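Local coordinates for protein cytochrome B5 (Ectothiorhodospira shaposhnikovii, PDB 1CXY) that carries electrons as a soluble bacterial b-type cytochrome, a prokaryotic homologue of cytochrome b5 that holds one non-covalently bound haem, at the protoporphyrin IX containing Fe site. Coordinates in Å, arbitrary orientation; residue numbers count along the deposited sequence, not the author numbering.

The protoporphyrin IX containing Fe site. Residues 26, 35, 38, 42-44, 48-49, 52, 57, 60-61, 64, 66, 68-71, 73-74, 77-78, 81. With HEM (protoporphyrin IX containing Fe), chain B.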
ATOM      1  N   MET A  26      -1.366  -3.875  -1.030  1.00 13.80           N
ATOM      2  CA  MET A  26      -0.368  -3.880   0.044  1.00 13.72           C
ATOM      3  C   MET A  26      -1.051  -4.114   1.389  1.00 14.18           C
ATOM      4  O   MET A  26      -2.235  -3.843   1.481  1.00 15.52           O
ATOM      5  CB  MET A  26       0.362  -2.545   0.221  1.00 16.70           C
ATOM      6  CG  MET A  26       1.185  -2.172  -0.986  1.00 16.24           C
ATOM      7  SD  MET A  26       2.065  -0.628  -0.667  1.00 16.39           S
ATOM      8  CE  MET A  26       2.648  -0.377  -2.357  1.00 18.08           C
ATOM      9  N   LEU A  35      -4.167  -0.731  -4.267  1.00 14.13           N
ATOM     10  CA  LEU A  35      -3.583   0.533  -4.700  1.00 15.21           C
ATOM     11  C   LEU A  35      -3.315   0.665  -6.180  1.00 15.46           C
ATOM     12  O   LEU A  35      -2.745   1.661  -6.662  1.00 14.81           O
ATOM     13  CB  LEU A  35      -2.285   0.691  -3.877  1.00 15.49           C
ATOM     14  CG  LEU A  35      -2.534   1.014  -2.393  1.00 15.00           C
ATOM     15  CD1 LEU A  35      -1.341   0.659  -1.512  1.00 16.06           C
ATOM     16  CD2 LEU A  35      -2.875   2.495  -2.233  1.00 15.87           C
ATOM     17  N   TYR A  38      -4.042   3.937  -7.759  1.00 18.42           N
ATOM     18  CA  TYR A  38      -3.213   5.033  -7.230  1.00 20.24           C
ATOM     19  C   TYR A  38      -1.803   5.049  -7.774  1.00 22.19           C
ATOM     20  O   TYR A  38      -1.203   6.121  -7.878  1.00 22.87           O
ATOM     21  CB  TYR A  38      -3.213   4.958  -5.692  1.00 19.57           C
ATOM     22  CG  TYR A  38      -2.440   6.132  -5.107  1.00 18.86           C
ATOM     23  CD1 TYR A  38      -1.136   5.962  -4.661  1.00 18.86           C
ATOM     24  CD2 TYR A  38      -2.990   7.402  -5.149  1.00 20.39           C
ATOM     25  CE1 TYR A  38      -0.417   7.060  -4.210  1.00 19.68           C
ATOM     26  CE2 TYR A  38      -2.275   8.500  -4.689  1.00 20.05           C
ATOM     27  CZ  TYR A  38      -0.985   8.313  -4.235  1.00 19.79           C
ATOM     28  OH  TYR A  38      -0.281   9.411  -3.799  1.00 19.87           O
ATOM     29  N   HIS A  42       1.337   8.416  -7.526  1.00 22.43           N
ATOM     30  CA  HIS A  42       2.208   8.599  -6.363  1.00 21.30           C
ATOM     31  C   HIS A  42       3.281   9.659  -6.626  1.00 22.29           C
ATOM     32  O   HIS A  42       3.993   9.539  -7.619  1.00 23.42           O
ATOM     33  CB  HIS A  42       2.881   7.259  -6.030  1.00 20.25           C
ATOM     34  CG  HIS A  42       3.687   7.297  -4.766  1.00 19.77           C
ATOM     35  ND1 HIS A  42       5.025   6.985  -4.682  1.00 19.70           N
ATOM     36  CD2 HIS A  42       3.296   7.663  -3.520  1.00 19.07           C
ATOM     37  CE1 HIS A  42       5.438   7.133  -3.437  1.00 18.38           C
ATOM     38  NE2 HIS A  42       4.415   7.545  -2.714  1.00 18.07           N
ATOM     39  N   PRO A  43       3.408  10.637  -5.755  1.00 22.32           N
ATOM     40  CA  PRO A  43       4.430  11.678  -5.890  1.00 23.75           C
ATOM     41  C   PRO A  43       5.815  11.114  -5.596  1.00 23.92           C
ATOM     42  O   PRO A  43       5.996   9.981  -5.146  1.00 23.42           O
ATOM     43  CB  PRO A  43       4.050  12.720  -4.849  1.00 23.99           C
ATOM     44  CG  PRO A  43       2.648  12.392  -4.444  1.00 24.07           C
ATOM     45  CD  PRO A  43       2.604  10.872  -4.532  1.00 23.43           C
ATOM     46  N   GLY A  44       6.859  11.904  -5.855  1.00 24.72           N
ATOM     47  CA  GLY A  44       8.224  11.485  -5.571  1.00 25.95           C
ATOM     48  C   GLY A  44       8.899  10.750  -6.717  1.00 25.44           C
ATOM     49  O   GLY A  44       8.394  10.598  -7.835  1.00 26.36           O
ATOM     50  N   MET A  48       8.891   4.148  -6.554  1.00 24.14           N
ATOM     51  CA  MET A  48       9.209   3.769  -5.187  1.00 22.93           C
ATOM     52  C   MET A  48       8.191   2.884  -4.498  1.00 23.24           C
ATOM     53  O   MET A  48       8.429   2.071  -3.603  1.00 21.59           O
ATOM     54  CB  MET A  48       9.307   5.097  -4.368  1.00 23.48           C
ATOM     55  CG  MET A  48      10.619   5.755  -4.811  1.00 24.89           C
ATOM     56  SD  MET A  48      11.935   5.061  -3.788  0.50 22.95           S
ATOM     57  CE  MET A  48      11.384   5.506  -2.151  1.00 24.82           C
ATOM     58  N   MET A  49       6.939   3.097  -4.903  1.00 23.64           N
ATOM     59  CA  MET A  49       5.861   2.302  -4.288  1.00 24.71           C
ATOM     60  C   MET A  49       5.813   0.930  -4.899  1.00 24.06           C
ATOM     61  O   MET A  49       5.488  -0.074  -4.250  1.00 23.31           O
ATOM     62  CB  MET A  49       4.619   3.172  -4.502  1.00 26.32           C
ATOM     63  CG  MET A  49       3.421   2.794  -3.662  1.00 26.51           C
ATOM     64  SD  MET A  49       2.037   3.832  -4.207  1.00 25.47           S
ATOM     65  CE  MET A  49       0.682   2.834  -3.600  0.50 26.10           C
ATOM     66  N   TRP A  52       6.895  -2.396  -3.232  1.00 19.53           N
ATOM     67  CA  TRP A  52       6.078  -2.935  -2.155  1.00 17.46           C
ATOM     68  C   TRP A  52       4.771  -3.563  -2.622  1.00 15.64           C
ATOM     69  O   TRP A  52       4.066  -4.115  -1.760  1.00 16.89           O
ATOM     70  CB  TRP A  52       5.789  -1.822  -1.104  1.00 15.71           C
ATOM     71  CG  TRP A  52       7.124  -1.353  -0.573  1.00 15.97           C
ATOM     72  CD1 TRP A  52       7.856  -0.266  -0.939  1.00 16.87           C
ATOM     73  CD2 TRP A  52       7.930  -2.122   0.319  1.00 16.09           C
ATOM     74  NE1 TRP A  52       9.083  -0.304  -0.313  1.00 17.33           N
ATOM     75  CE2 TRP A  52       9.155  -1.420   0.471  1.00 17.59           C
ATOM     76  CE3 TRP A  52       7.735  -3.317   1.015  1.00 17.78           C
ATOM     77  CZ2 TRP A  52      10.163  -1.901   1.300  1.00 18.58           C
ATOM     78  CZ3 TRP A  52       8.742  -3.797   1.841  1.00 19.22           C
ATOM     79  CH2 TRP A  52       9.942  -3.068   1.969  1.00 18.86           C
ATOM     80  N   SER A  57       4.028  -3.715   4.084  1.00 15.83           N
ATOM     81  CA  SER A  57       4.829  -2.549   3.772  1.00 16.14           C
ATOM     82  C   SER A  57       4.774  -1.454   4.836  1.00 15.99           C
ATOM     83  O   SER A  57       5.028  -0.293   4.510  1.00 15.74           O
ATOM     84  CB  SER A  57       4.277  -1.967   2.454  1.00 16.62           C
ATOM     85  OG  SER A  57       4.232  -2.966   1.432  1.00 16.84           O
ATOM     86  N   ALA A  60       8.054   0.855   5.206  1.00 15.34           N
ATOM     87  CA  ALA A  60       8.181   1.760   4.061  1.00 15.05           C
ATOM     88  C   ALA A  60       7.132   2.860   4.138  1.00 14.69           C
ATOM     89  O   ALA A  60       7.438   4.002   3.809  1.00 16.00           O
ATOM     90  CB  ALA A  60       8.031   0.958   2.782  1.00 14.80           C
ATOM     91  N   TRP A  61       5.898   2.534   4.525  1.00 14.13           N
ATOM     92  CA  TRP A  61       4.869   3.559   4.692  1.00 13.82           C
ATOM     93  C   TRP A  61       5.252   4.580   5.744  1.00 14.67           C
ATOM     94  O   TRP A  61       4.997   5.785   5.645  1.00 15.02           O
ATOM     95  CB  TRP A  61       3.510   2.889   5.006  1.00 15.91           C
ATOM     96  CG  TRP A  61       2.492   3.897   5.461  1.00 14.37           C
ATOM     97  CD1 TRP A  61       2.085   4.065   6.758  1.00 16.41           C
ATOM     98  CD2 TRP A  61       1.790   4.863   4.680  1.00 15.77           C
ATOM     99  NE1 TRP A  61       1.190   5.112   6.832  1.00 15.52           N
ATOM    100  CE2 TRP A  61       0.979   5.602   5.575  1.00 15.72           C
ATOM    101  CE3 TRP A  61       1.738   5.179   3.325  1.00 15.92           C
ATOM    102  CZ2 TRP A  61       0.147   6.630   5.143  1.00 16.52           C
ATOM    103  CZ3 TRP A  61       0.915   6.211   2.899  1.00 15.79           C
ATOM    104  CH2 TRP A  61       0.136   6.928   3.808  1.00 15.84           C
ATOM    105  N   LYS A  64       9.014   6.226   4.400  1.00 15.23           N
ATOM    106  CA  LYS A  64       9.287   6.516   3.007  1.00 16.52           C
ATOM    107  C   LYS A  64      10.667   5.940   2.614  1.00 15.90           C
ATOM    108  O   LYS A  64      11.291   6.358   1.644  1.00 16.83           O
ATOM    109  CB  LYS A  64       9.207   8.004   2.668  1.00 15.99           C
ATOM    110  CG  LYS A  64       7.772   8.557   2.758  1.00 14.71           C
ATOM    111  CD  LYS A  64       7.760  10.071   2.578  1.00 16.55           C
ATOM    112  CE  LYS A  64       6.305  10.552   2.548  1.00 15.80           C
ATOM    113  NZ  LYS A  64       6.203  12.025   2.794  1.00 18.34           N
ATOM    114  N   TYR A  66      13.506   6.547   3.906  1.00 17.64           N
ATOM    115  CA  TYR A  66      14.673   7.396   4.181  1.00 17.21           C
ATOM    116  C   TYR A  66      14.486   8.162   5.488  1.00 17.87           C
ATOM    117  O   TYR A  66      15.460   8.759   5.949  1.00 19.06           O
ATOM    118  CB  TYR A  66      14.946   8.329   3.031  1.00 16.80           C
ATOM    119  CG  TYR A  66      14.045   9.531   2.849  1.00 17.34           C
ATOM    120  CD1 TYR A  66      14.504  10.809   3.131  1.00 17.73           C
ATOM    121  CD2 TYR A  66      12.752   9.382   2.349  1.00 17.74           C
ATOM    122  CE1 TYR A  66      13.697  11.912   2.931  1.00 17.62           C
ATOM    123  CE2 TYR A  66      11.946  10.483   2.141  1.00 18.37           C
ATOM    124  CZ  TYR A  66      12.416  11.740   2.446  1.00 18.64           C
ATOM    125  OH  TYR A  66      11.661  12.878   2.240  1.00 20.71           O
ATOM    126  N   GLU A  68      11.143   9.976   6.595  1.00 17.85           N
ATOM    127  CA  GLU A  68      10.107  11.013   6.676  1.00 17.67           C
ATOM    128  C   GLU A  68       8.767  10.293   6.638  1.00 17.51           C
ATOM    129  O   GLU A  68       8.609   9.390   5.834  1.00 17.47           O
ATOM    130  CB  GLU A  68      10.176  11.968   5.494  1.00 18.95           C
ATOM    131  N   PRO A  69       7.821  10.652   7.486  1.00 18.36           N
ATOM    132  CA  PRO A  69       6.517  10.015   7.450  1.00 18.25           C
ATOM    133  C   PRO A  69       5.691  10.534   6.291  1.00 17.99           C
ATOM    134  O   PRO A  69       5.912  11.584   5.682  1.00 17.80           O
ATOM    135  CB  PRO A  69       5.886  10.494   8.767  1.00 19.16           C
ATOM    136  CG  PRO A  69       6.464  11.855   8.950  1.00 19.72           C
ATOM    137  CD  PRO A  69       7.907  11.738   8.490  1.00 19.51           C
ATOM    138  N   HIS A  70       4.635   9.777   5.967  1.00 17.24           N
ATOM    139  CA  HIS A  70       3.613  10.308   5.077  1.00 17.29           C
ATOM    140  C   HIS A  70       2.741  11.295   5.870  1.00 18.28           C
ATOM    141  O   HIS A  70       2.494  11.146   7.069  1.00 18.73           O
ATOM    142  CB  HIS A  70       2.711   9.234   4.468  1.00 16.61           C
ATOM    143  CG  HIS A  70       3.397   8.559   3.306  1.00 15.69           C
ATOM    144  ND1 HIS A  70       4.181   7.440   3.498  1.00 15.95           N
ATOM    145  CD2 HIS A  70       3.411   8.853   1.989  1.00 16.42           C
ATOM    146  CE1 HIS A  70       4.666   7.051   2.328  1.00 15.40           C
ATOM    147  NE2 HIS A  70       4.211   7.869   1.397  1.00 15.99           N
ATOM    148  N   SER A  71       2.311  12.303   5.119  1.00 18.31           N
ATOM    149  CA  SER A  71       1.490  13.340   5.763  1.00 19.73           C
ATOM    150  C   SER A  71       0.114  12.803   6.135  1.00 19.64           C
ATOM    151  O   SER A  71      -0.306  11.724   5.718  1.00 19.43           O
ATOM    152  CB  SER A  71       1.319  14.497   4.786  1.00 19.73           C
ATOM    153  OG  SER A  71       0.476  14.133   3.713  1.00 20.28           O
ATOM    154  N   LEU A  73      -2.556  14.202   4.984  1.00 19.69           N
ATOM    155  CA  LEU A  73      -3.204  14.173   3.688  1.00 20.67           C
ATOM    156  C   LEU A  73      -2.981  12.805   3.035  1.00 20.15           C
ATOM    157  O   LEU A  73      -3.904  12.168   2.528  1.00 19.82           O
ATOM    158  CB  LEU A  73      -2.726  15.299   2.780  1.00 23.54           C
ATOM    159  CG  LEU A  73      -3.186  15.341   1.330  1.00 25.53           C
ATOM    160  CD1 LEU A  73      -2.951  16.735   0.737  1.00 27.63           C
ATOM    161  CD2 LEU A  73      -2.417  14.359   0.450  1.00 27.70           C
ATOM    162  N   ALA A  74      -1.716  12.368   2.995  1.00 18.96           N
ATOM    163  CA  ALA A  74      -1.412  11.052   2.415  1.00 16.51           C
ATOM    164  C   ALA A  74      -2.125   9.925   3.140  1.00 16.03           C
ATOM    165  O   ALA A  74      -2.556   8.969   2.476  1.00 17.18           O
ATOM    166  CB  ALA A  74       0.098  10.817   2.416  1.00 17.27           C
ATOM    167  N   LEU A  77      -5.591   9.746   1.906  1.00 18.33           N
ATOM    168  CA  LEU A  77      -5.617   9.176   0.565  1.00 19.45           C
ATOM    169  C   LEU A  77      -5.429   7.663   0.634  1.00 18.31           C
ATOM    170  O   LEU A  77      -6.137   6.935  -0.072  1.00 18.88           O
ATOM    171  CB  LEU A  77      -4.541   9.786  -0.326  1.00 21.18           C
ATOM    172  CG  LEU A  77      -4.636  11.268  -0.682  1.00 23.09           C
ATOM    173  CD1 LEU A  77      -3.428  11.613  -1.558  1.00 23.73           C
ATOM    174  CD2 LEU A  77      -5.926  11.574  -1.426  1.00 25.02           C
ATOM    175  N   LEU A  78      -4.536   7.163   1.491  1.00 16.76           N
ATOM    176  CA  LEU A  78      -4.331   5.719   1.622  1.00 15.74           C
ATOM    177  C   LEU A  78      -5.628   5.025   2.038  1.00 15.77           C
ATOM    178  O   LEU A  78      -6.001   4.015   1.468  1.00 14.91           O
ATOM    179  CB  LEU A  78      -3.226   5.398   2.644  1.00 15.01           C
ATOM    180  CG  LEU A  78      -3.092   3.918   3.064  1.00 15.00           C
ATOM    181  CD1 LEU A  78      -2.749   3.025   1.860  1.00 14.96           C
ATOM    182  CD2 LEU A  78      -2.051   3.713   4.151  1.00 15.16           C
ATOM    183  N   TYR A  81      -8.263   3.573  -0.388  1.00 15.18           N
ATOM    184  CA  TYR A  81      -8.028   2.333  -1.147  1.00 14.97           C
ATOM    185  C   TYR A  81      -8.162   1.103  -0.271  1.00 15.27           C
ATOM    186  O   TYR A  81      -7.877  -0.013  -0.705  1.00 13.62           O
ATOM    187  CB  TYR A  81      -6.616   2.433  -1.775  1.00 15.12           C
ATOM    188  CG  TYR A  81      -6.563   3.588  -2.754  1.00 16.29           C
ATOM    189  CD1 TYR A  81      -5.922   4.769  -2.365  1.00 17.61           C
ATOM    190  CD2 TYR A  81      -7.200   3.515  -3.984  1.00 18.45           C
ATOM    191  CE1 TYR A  81      -5.895   5.847  -3.227  1.00 17.75           C
ATOM    192  CE2 TYR A  81      -7.164   4.599  -4.860  1.00 18.90           C
ATOM    193  CZ  TYR A  81      -6.525   5.758  -4.444  1.00 20.13           C
ATOM    194  OH  TYR A  81      -6.499   6.859  -5.276  1.00 22.33           O
TER
HETATM  195  CHA HEM B 204       5.416  11.015  -1.126  1.00 18.87           C
HETATM  196  CHB HEM B 204       7.587   6.736  -0.520  1.00 18.05           C
HETATM  197  CHC HEM B 204       3.257   4.588  -0.404  1.00 16.35           C
HETATM  198  CHD HEM B 204       1.073   8.879  -0.886  1.00 17.99           C
HETATM  199  C1A HEM B 204       6.377  10.034  -1.083  1.00 19.15           C
HETATM  200  C2A HEM B 204       7.796  10.220  -1.322  1.00 19.48           C
HETATM  201  C3A HEM B 204       8.389   9.034  -1.123  1.00 18.11           C
HETATM  202  C4A HEM B 204       7.350   8.069  -0.788  1.00 17.79           C
HETATM  203  CMA HEM B 204       9.885   8.666  -1.238  1.00 18.18           C
HETATM  204  CAA HEM B 204       8.484  11.561  -1.670  1.00 20.79           C
HETATM  205  CBA HEM B 204       9.415  12.143  -0.555  1.00 21.23           C
HETATM  206  CGA HEM B 204       8.654  12.779   0.574  1.00 22.38           C
HETATM  207  O1A HEM B 204       7.466  13.130   0.360  1.00 24.08           O
HETATM  208  O2A HEM B 204       9.216  12.966   1.684  1.00 23.49           O
HETATM  209  C1B HEM B 204       6.594   5.779  -0.388  1.00 18.09           C
HETATM  210  C2B HEM B 204       6.807   4.378  -0.130  1.00 16.45           C
HETATM  211  C3B HEM B 204       5.611   3.788  -0.066  1.00 16.50           C
HETATM  212  C4B HEM B 204       4.616   4.801  -0.330  1.00 16.40           C
HETATM  213  CMB HEM B 204       8.210   3.759   0.094  1.00 17.49           C
HETATM  214  CAB HEM B 204       5.300   2.302   0.214  1.00 17.72           C
HETATM  215  CBB HEM B 204       4.283   1.903   0.979  1.00 18.94           C
HETATM  216  C1C HEM B 204       2.293   5.559  -0.535  1.00 17.47           C
HETATM  217  C2C HEM B 204       0.866   5.333  -0.552  1.00 16.90           C
HETATM  218  C3C HEM B 204       0.252   6.520  -0.670  1.00 17.56           C
HETATM  219  C4C HEM B 204       1.300   7.536  -0.724  1.00 18.19           C
HETATM  220  CMC HEM B 204       0.248   3.926  -0.422  1.00 17.42           C
HETATM  221  CAC HEM B 204      -1.242   6.898  -0.686  1.00 20.57           C
HETATM  222  CBC HEM B 204      -2.177   6.223  -1.322  1.00 22.38           C
HETATM  223  C1D HEM B 204       2.074   9.828  -0.969  1.00 19.21           C
HETATM  224  C2D HEM B 204       1.845  11.249  -0.976  1.00 19.94           C
HETATM  225  C3D HEM B 204       3.045  11.835  -1.034  1.00 20.00           C
HETATM  226  C4D HEM B 204       4.052  10.805  -1.060  1.00 19.10           C
HETATM  227  CMD HEM B 204       0.446  11.911  -0.938  1.00 22.01           C
HETATM  228  CAD HEM B 204       3.388  13.350  -1.006  1.00 20.17           C
HETATM  229  CBD HEM B 204       3.976  13.686   0.394  1.00 19.18           C
HETATM  230  CGD HEM B 204       3.065  13.379   1.554  1.00 19.05           C
HETATM  231  O1D HEM B 204       3.474  12.746   2.548  1.00 19.78           O
HETATM  232  O2D HEM B 204       1.881  13.827   1.518  1.00 20.66           O
HETATM  233  NA  HEM B 204       6.130   8.701  -0.792  1.00 17.04           N
HETATM  234  NB  HEM B 204       5.232   6.027  -0.501  1.00 16.72           N
HETATM  235  NC  HEM B 204       2.521   6.913  -0.671  1.00 16.44           N
HETATM  236  ND  HEM B 204       3.435   9.574  -0.996  1.00 17.57           N
HETATM  237 FE   HEM B 204       4.325   7.800  -0.694  1.00 17.11          FE
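Two histidines hold the haem iron from opposite faces of the porphyrin: His42 through NE2 at 2.0 Å from HEM FE and His70 through NE2 at 2.1 Å. They meet across the metal at 175°, which with the pyrrole nitrogens gives a near-octahedral, six-coordinate iron. On the His42 side, Pro43 lays CD over the pyrrole ring that contains ND, and Met49, extended beyond CG, brings CE to the methyl CMC. Tyr38, its CG anti to the backbone N (chi1 -176°), turns a ring face to the vinyl carbon CBC. On the His70 side, Trp61 comes down edge-on, its CZ3 3.6 Å from HEM C2C and its six-membered ring turned 80° from the HEM pyrrole containing NC.

The propionates lie on this second side too. Lys64 runs extended across pyrrole A, and its NZ hydrogen-bonds HEM O1A at 3.0 Å and forms a salt bridge with HEM O1D, joining both carboxylates. Ser71 grips the D propionate twice, backbone N to O1D and OG to HEM O2D at 2.6 Å, while Tyr66 OH donates to O2A. An alanine here in place of Lys64 would remove that shared ammonium and the chain over pyrrole A and the His70 ring, and would probably leave propionates and imidazole less firmly held.

Further out, Lys64 NZ also donates to Pro69 O at 2.9 Å, from above the carbonyl plane. His70 is fixed in rotation: ND1 donates to Trp61 O at 2.8 Å, in the ring plane and on a carbonyl lone pair, which may make the imidazole more electron-rich. Its faces are covered by Lys64 CE and Trp61 CZ3. Ser71 OG also accepts from Ala74 N at the start of helix 72-80. In this bis-histidine pocket of the cytochrome b5 family, the largely buried haem with both axial positions filled fits electron transfer rather than ligand binding.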